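Local coordinates for protein lithostathine-1-alpha (PDB 1QDD) that might inhibit spontaneous calcium carbonate precipitation and may be associated with neuronal sprouting and with brain and pancreas regeneration, as a secreted glycoprotein built on a C-type lectin domain, at residues N46-E58 with W89-S101. The protein carries 1 engineered substitution. Numbering follows the deposited sequence. Where two conformers were deposited one is given.
Sequences NSGNLVSVLTQAE and WHWSSGSLVSYKS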
loop_
_atom_site.group_PDB
_atom_site.type_symbol
_atom_site.label_atom_id
_atom_site.label_comp_id
_atom_site.label_asym_id
_atom_site.label_seq_id
_atom_site.Cartn_x
_atom_site.Cartn_y
_atom_site.Cartn_z
ATOM N N ASN A 46 -3.321 14.141 3.286
ATOM C CA ASN A 46 -3.819 14.341 1.940
ATOM C C ASN A 46 -4.841 13.279 1.552
ATOM O O ASN A 46 -4.936 12.884 0.397
ATOM C CB ASN A 46 -2.664 14.392 0.932
ATOM C CG ASN A 46 -1.590 15.399 1.297
ATOM O OD1 ASN A 46 -0.438 15.050 1.579
ATOM N ND2 ASN A 46 -1.981 16.663 1.339
ATOM N N SER A 47 -5.620 12.819 2.526
ATOM C CA SER A 47 -6.732 11.912 2.329
ATOM C C SER A 47 -6.415 10.737 1.427
ATOM O O SER A 47 -7.099 10.422 0.450
ATOM C CB SER A 47 -7.916 12.760 1.823
ATOM O OG SER A 47 -8.133 13.808 2.775
ATOM N N GLY A 48 -5.402 9.969 1.841
ATOM C CA GLY A 48 -5.017 8.740 1.151
ATOM C C GLY A 48 -5.469 7.511 1.915
ATOM O O GLY A 48 -6.383 7.520 2.738
ATOM N N ASN A 49 -4.853 6.366 1.625
ATOM C CA ASN A 49 -5.083 5.079 2.247
ATOM C C ASN A 49 -3.786 4.262 2.103
ATOM O O ASN A 49 -2.926 4.636 1.308
ATOM C CB ASN A 49 -6.201 4.215 1.657
ATOM C CG ASN A 49 -7.581 4.578 2.153
ATOM O OD1 ASN A 49 -8.352 5.167 1.375
ATOM N ND2 ASN A 49 -7.949 4.269 3.383
ATOM N N LEU A 50 -3.671 3.173 2.840
ATOM C CA LEU A 50 -2.587 2.239 2.587
ATOM C C LEU A 50 -2.681 1.887 1.098
ATOM O O LEU A 50 -3.781 1.815 0.513
ATOM C CB LEU A 50 -2.745 0.953 3.399
ATOM C CG LEU A 50 -2.277 0.989 4.856
ATOM C CD1 LEU A 50 -2.694 -0.258 5.616
ATOM C CD2 LEU A 50 -0.759 1.182 4.926
ATOM N N VAL A 51 -1.558 1.624 0.458
ATOM C CA VAL A 51 -1.536 1.402 -0.981
ATOM C C VAL A 51 -2.419 0.243 -1.410
ATOM O O VAL A 51 -2.420 -0.826 -0.805
ATOM C CB VAL A 51 -0.077 1.251 -1.466
ATOM C CG1 VAL A 51 0.628 0.026 -0.920
ATOM C CG2 VAL A 51 0.032 1.274 -2.983
ATOM N N SER A 52 -3.113 0.439 -2.533
ATOM C CA SER A 52 -3.850 -0.591 -3.248
ATOM C C SER A 52 -3.053 -0.919 -4.517
ATOM O O SER A 52 -2.662 0.011 -5.230
ATOM C CB SER A 52 -5.250 -0.181 -3.676
ATOM O OG SER A 52 -6.076 0.179 -2.605
ATOM N N VAL A 53 -2.724 -2.168 -4.749
ATOM C CA VAL A 53 -1.905 -2.614 -5.888
ATOM C C VAL A 53 -2.844 -3.259 -6.905
ATOM O O VAL A 53 -3.314 -4.375 -6.675
ATOM C CB VAL A 53 -0.801 -3.575 -5.434
ATOM C CG1 VAL A 53 0.113 -3.957 -6.585
ATOM C CG2 VAL A 53 0.021 -2.992 -4.281
ATOM N N LEU A 54 -3.131 -2.513 -7.967
ATOM C CA LEU A 54 -4.170 -2.924 -8.905
ATOM C C LEU A 54 -3.703 -3.482 -10.211
ATOM O O LEU A 54 -4.539 -4.023 -10.964
ATOM C CB LEU A 54 -5.098 -1.705 -9.117
ATOM C CG LEU A 54 -5.595 -1.077 -7.803
ATOM C CD1 LEU A 54 -6.451 0.154 -8.044
ATOM C CD2 LEU A 54 -6.372 -2.087 -6.973
ATOM N N THR A 55 -2.427 -3.425 -10.533
ATOM C CA THR A 55 -1.850 -3.977 -11.755
ATOM C C THR A 55 -0.448 -4.500 -11.429
ATOM O O THR A 55 0.157 -4.050 -10.423
ATOM C CB THR A 55 -1.708 -2.961 -12.905
ATOM O OG1 THR A 55 -0.783 -1.938 -12.485
ATOM C CG2 THR A 55 -3.011 -2.323 -13.356
ATOM N N GLN A 56 0.115 -5.326 -12.283
ATOM C CA GLN A 56 1.487 -5.799 -12.123
ATOM C C GLN A 56 2.454 -4.627 -12.176
ATOM O O GLN A 56 3.421 -4.579 -11.385
ATOM C CB GLN A 56 1.814 -6.816 -13.212
ATOM C CG GLN A 56 3.103 -7.609 -12.983
ATOM C CD GLN A 56 3.266 -8.624 -14.110
ATOM O OE1 GLN A 56 4.248 -8.627 -14.839
ATOM N NE2 GLN A 56 2.242 -9.437 -14.338
ATOM N N ALA A 57 2.249 -3.670 -13.067
ATOM C CA ALA A 57 3.122 -2.506 -13.183
ATOM C C ALA A 57 3.107 -1.629 -11.938
ATOM O O ALA A 57 4.175 -1.133 -11.519
ATOM C CB ALA A 57 2.769 -1.705 -14.437
ATOM N N GLU A 58 1.970 -1.474 -11.282
ATOM C CA GLU A 58 1.895 -0.747 -10.014
ATOM C C GLU A 58 2.652 -1.506 -8.929
ATOM O O GLU A 58 3.397 -0.874 -8.139
ATOM C CB GLU A 58 0.439 -0.499 -9.611
ATOM C CG GLU A 58 0.293 0.418 -8.405
ATOM C CD GLU A 58 -1.128 0.840 -8.131
ATOM O OE1 GLU A 58 -2.068 0.101 -8.519
ATOM O OE2 GLU A 58 -1.331 1.892 -7.490
ATOM N N TRP A 89 -11.202 -10.961 0.534
ATOM C CA TRP A 89 -10.248 -9.866 0.647
ATOM C C TRP A 89 -10.738 -8.563 0.073
ATOM O O TRP A 89 -11.413 -8.509 -0.967
ATOM C CB TRP A 89 -8.914 -10.266 -0.024
ATOM C CG TRP A 89 -8.329 -11.516 0.555
ATOM C CD1 TRP A 89 -8.527 -12.792 0.117
ATOM C CD2 TRP A 89 -7.514 -11.618 1.727
ATOM N NE1 TRP A 89 -7.885 -13.679 0.942
ATOM C CE2 TRP A 89 -7.264 -12.992 1.952
ATOM C CE3 TRP A 89 -6.990 -10.701 2.629
ATOM C CZ2 TRP A 89 -6.490 -13.443 3.016
ATOM C CZ3 TRP A 89 -6.216 -11.145 3.691
ATOM C CH2 TRP A 89 -5.982 -12.511 3.874
ATOM N N HIS A 90 -10.459 -7.446 0.740
ATOM C CA HIS A 90 -10.835 -6.124 0.295
ATOM C C HIS A 90 -9.701 -5.116 0.478
ATOM O O HIS A 90 -8.906 -5.216 1.423
ATOM C CB HIS A 90 -12.005 -5.545 1.123
ATOM C CG HIS A 90 -13.298 -6.285 0.945
ATOM N ND1 HIS A 90 -14.249 -5.924 0.022
ATOM C CD2 HIS A 90 -13.766 -7.384 1.585
ATOM C CE1 HIS A 90 -15.268 -6.783 0.100
ATOM N NE2 HIS A 90 -14.996 -7.669 1.032
ATOM N N TRP A 91 -9.624 -4.120 -0.383
ATOM C CA TRP A 91 -8.685 -3.008 -0.264
ATOM C C TRP A 91 -9.325 -1.960 0.640
ATOM O O TRP A 91 -10.524 -1.642 0.499
ATOM C CB TRP A 91 -8.363 -2.346 -1.613
ATOM C CG TRP A 91 -7.520 -3.181 -2.519
ATOM C CD1 TRP A 91 -7.930 -3.791 -3.677
ATOM C CD2 TRP A 91 -6.151 -3.566 -2.353
ATOM N NE1 TRP A 91 -6.901 -4.515 -4.237
ATOM C CE2 TRP A 91 -5.784 -4.383 -3.435
ATOM C CE3 TRP A 91 -5.175 -3.263 -1.395
ATOM C CZ2 TRP A 91 -4.528 -4.959 -3.554
ATOM C CZ3 TRP A 91 -3.918 -3.832 -1.508
ATOM C CH2 TRP A 91 -3.606 -4.663 -2.586
ATOM N N SER A 92 -8.582 -1.340 1.549
ATOM C CA SER A 92 -9.106 -0.303 2.438
ATOM C C SER A 92 -9.627 0.883 1.649
ATOM O O SER A 92 -10.551 1.573 2.140
ATOM C CB SER A 92 -8.063 0.117 3.471
ATOM O OG SER A 92 -6.952 0.750 2.889
ATOM N N SER A 93 -9.119 1.189 0.471
ATOM C CA SER A 93 -9.611 2.284 -0.349
ATOM C C SER A 93 -10.948 1.990 -1.019
ATOM O O SER A 93 -11.543 2.925 -1.587
ATOM C CB SER A 93 -8.619 2.613 -1.466
ATOM O OG SER A 93 -8.546 1.545 -2.388
ATOM N N GLY A 94 -11.395 0.744 -1.070
ATOM C CA GLY A 94 -12.649 0.405 -1.734
ATOM C C GLY A 94 -12.474 -0.065 -3.163
ATOM O O GLY A 94 -13.462 -0.443 -3.816
ATOM N N SER A 95 -11.287 -0.005 -3.741
ATOM C CA SER A 95 -11.033 -0.467 -5.096
ATOM C C SER A 95 -11.247 -1.970 -5.235
ATOM O O SER A 95 -11.083 -2.722 -4.286
ATOM C CB SER A 95 -9.602 -0.106 -5.499
ATOM O OG SER A 95 -9.420 1.295 -5.495
ATOM N N LEU A 96 -11.563 -2.403 -6.446
ATOM C CA LEU A 96 -11.757 -3.824 -6.740
ATOM C C LEU A 96 -10.453 -4.598 -6.685
ATOM O O LEU A 96 -9.367 -4.021 -6.916
ATOM C CB LEU A 96 -12.379 -3.936 -8.140
ATOM C CG LEU A 96 -13.800 -3.383 -8.293
ATOM C CD1 LEU A 96 -14.229 -3.507 -9.750
ATOM C CD2 LEU A 96 -14.768 -4.095 -7.366
ATOM N N VAL A 97 -10.470 -5.897 -6.452
ATOM C CA VAL A 97 -9.264 -6.726 -6.457
ATOM C C VAL A 97 -9.026 -7.211 -7.881
ATOM O O VAL A 97 -9.456 -8.281 -8.333
ATOM C CB VAL A 97 -9.370 -7.895 -5.470
ATOM C CG1 VAL A 97 -8.071 -8.697 -5.413
ATOM C CG2 VAL A 97 -9.722 -7.397 -4.082
ATOM N N SER A 98 -8.273 -6.422 -8.639
ATOM C CA SER A 98 -7.992 -6.665 -10.047
ATOM C C SER A 98 -6.653 -7.327 -10.317
ATOM O O SER A 98 -6.256 -7.616 -11.451
ATOM C CB SER A 98 -8.071 -5.348 -10.832
ATOM O OG SER A 98 -7.302 -4.328 -10.221
ATOM N N TYR A 99 -5.860 -7.508 -9.260
ATOM C CA TYR A 99 -4.528 -8.094 -9.278
ATOM C C TYR A 99 -4.220 -8.856 -7.982
ATOM O O TYR A 99 -4.641 -8.416 -6.901
ATOM C CB TYR A 99 -3.479 -6.992 -9.474
ATOM C CG TYR A 99 -2.032 -7.424 -9.457
ATOM C CD1 TYR A 99 -1.191 -7.128 -8.392
ATOM C CD2 TYR A 99 -1.491 -8.144 -10.517
ATOM C CE1 TYR A 99 0.126 -7.539 -8.373
ATOM C CE2 TYR A 99 -0.192 -8.596 -10.493
ATOM C CZ TYR A 99 0.622 -8.268 -9.424
ATOM O OH TYR A 99 1.936 -8.689 -9.428
ATOM N N LYS A 100 -3.514 -9.973 -8.069
ATOM C CA LYS A 100 -3.076 -10.696 -6.867
ATOM C C LYS A 100 -1.634 -11.161 -7.061
ATOM O O LYS A 100 -1.179 -11.442 -8.168
ATOM C CB LYS A 100 -3.991 -11.856 -6.524
ATOM C CG LYS A 100 -4.009 -13.003 -7.519
ATOM C CD LYS A 100 -4.978 -14.091 -7.061
ATOM C CE LYS A 100 -5.010 -15.246 -8.044
ATOM N NZ LYS A 100 -5.650 -14.845 -9.329
ATOM N N SER A 101 -0.907 -11.260 -5.944
ATOM C CA SER A 101 0.491 -11.698 -5.990
ATOM C C SER A 101 0.904 -12.455 -4.738
ATOM O O SER A 101 1.872 -12.083 -4.065
ATOM C CB SER A 101 1.369 -10.459 -6.211
ATOM O OG SER A 101 2.671 -10.854 -6.615
HETATM O O HOH W 1 -6.176 0.232 0.163
HETATM O O HOH W 2 -5.762 -5.866 -6.614
HETATM O O HOH W 3 -4.497 -6.047 -13.311
#
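Asn49 lies against the type I turn Trp91-Gly94, its OD1 3.6 Å from Ser93 CA; its ND2 and the OG of Ser92 both bond to OD1 of Asp39 in helix 35-44, a shared acceptor. Next comes Leu50, whose O accepts a hydrogen bond from water 1, which also donates to Ser92 OG, accepts from Ser93 N and bonds to Ser52 OG. That Ser52 hydroxyl, OG, meets Ser93 OG at 2.8 Å, while Ser52 CA sits over the six-membered ring of Trp91, 3.7 Å from its centroid. Val53 N covers the same indole face; in the ring plane, Trp91 NE1 donates to water 2, which donates in turn to the carbonyls of Val53 and Tyr99. With CG1 anti to its backbone N (chi1 -176°), Val53 runs alongside the Tyr99 ring. Leu54 sends CD2 to 3.7 Å from Trp91 NE1. Leu54 O accepts a hydrogen bond from Ser98 OG at 2.9 Å, in the carbonyl plane on a lone pair. Thr55, N-cap of helix 56-68, precedes Gln56, whose CA rests over the Tyr99 face. The two segments do not pair as strands with each other; largely irregular chain of the C-type lectin fold is joined by aromatic packing faces, with waters and the Ser98 hydroxyl bonding to backbone carbonyls.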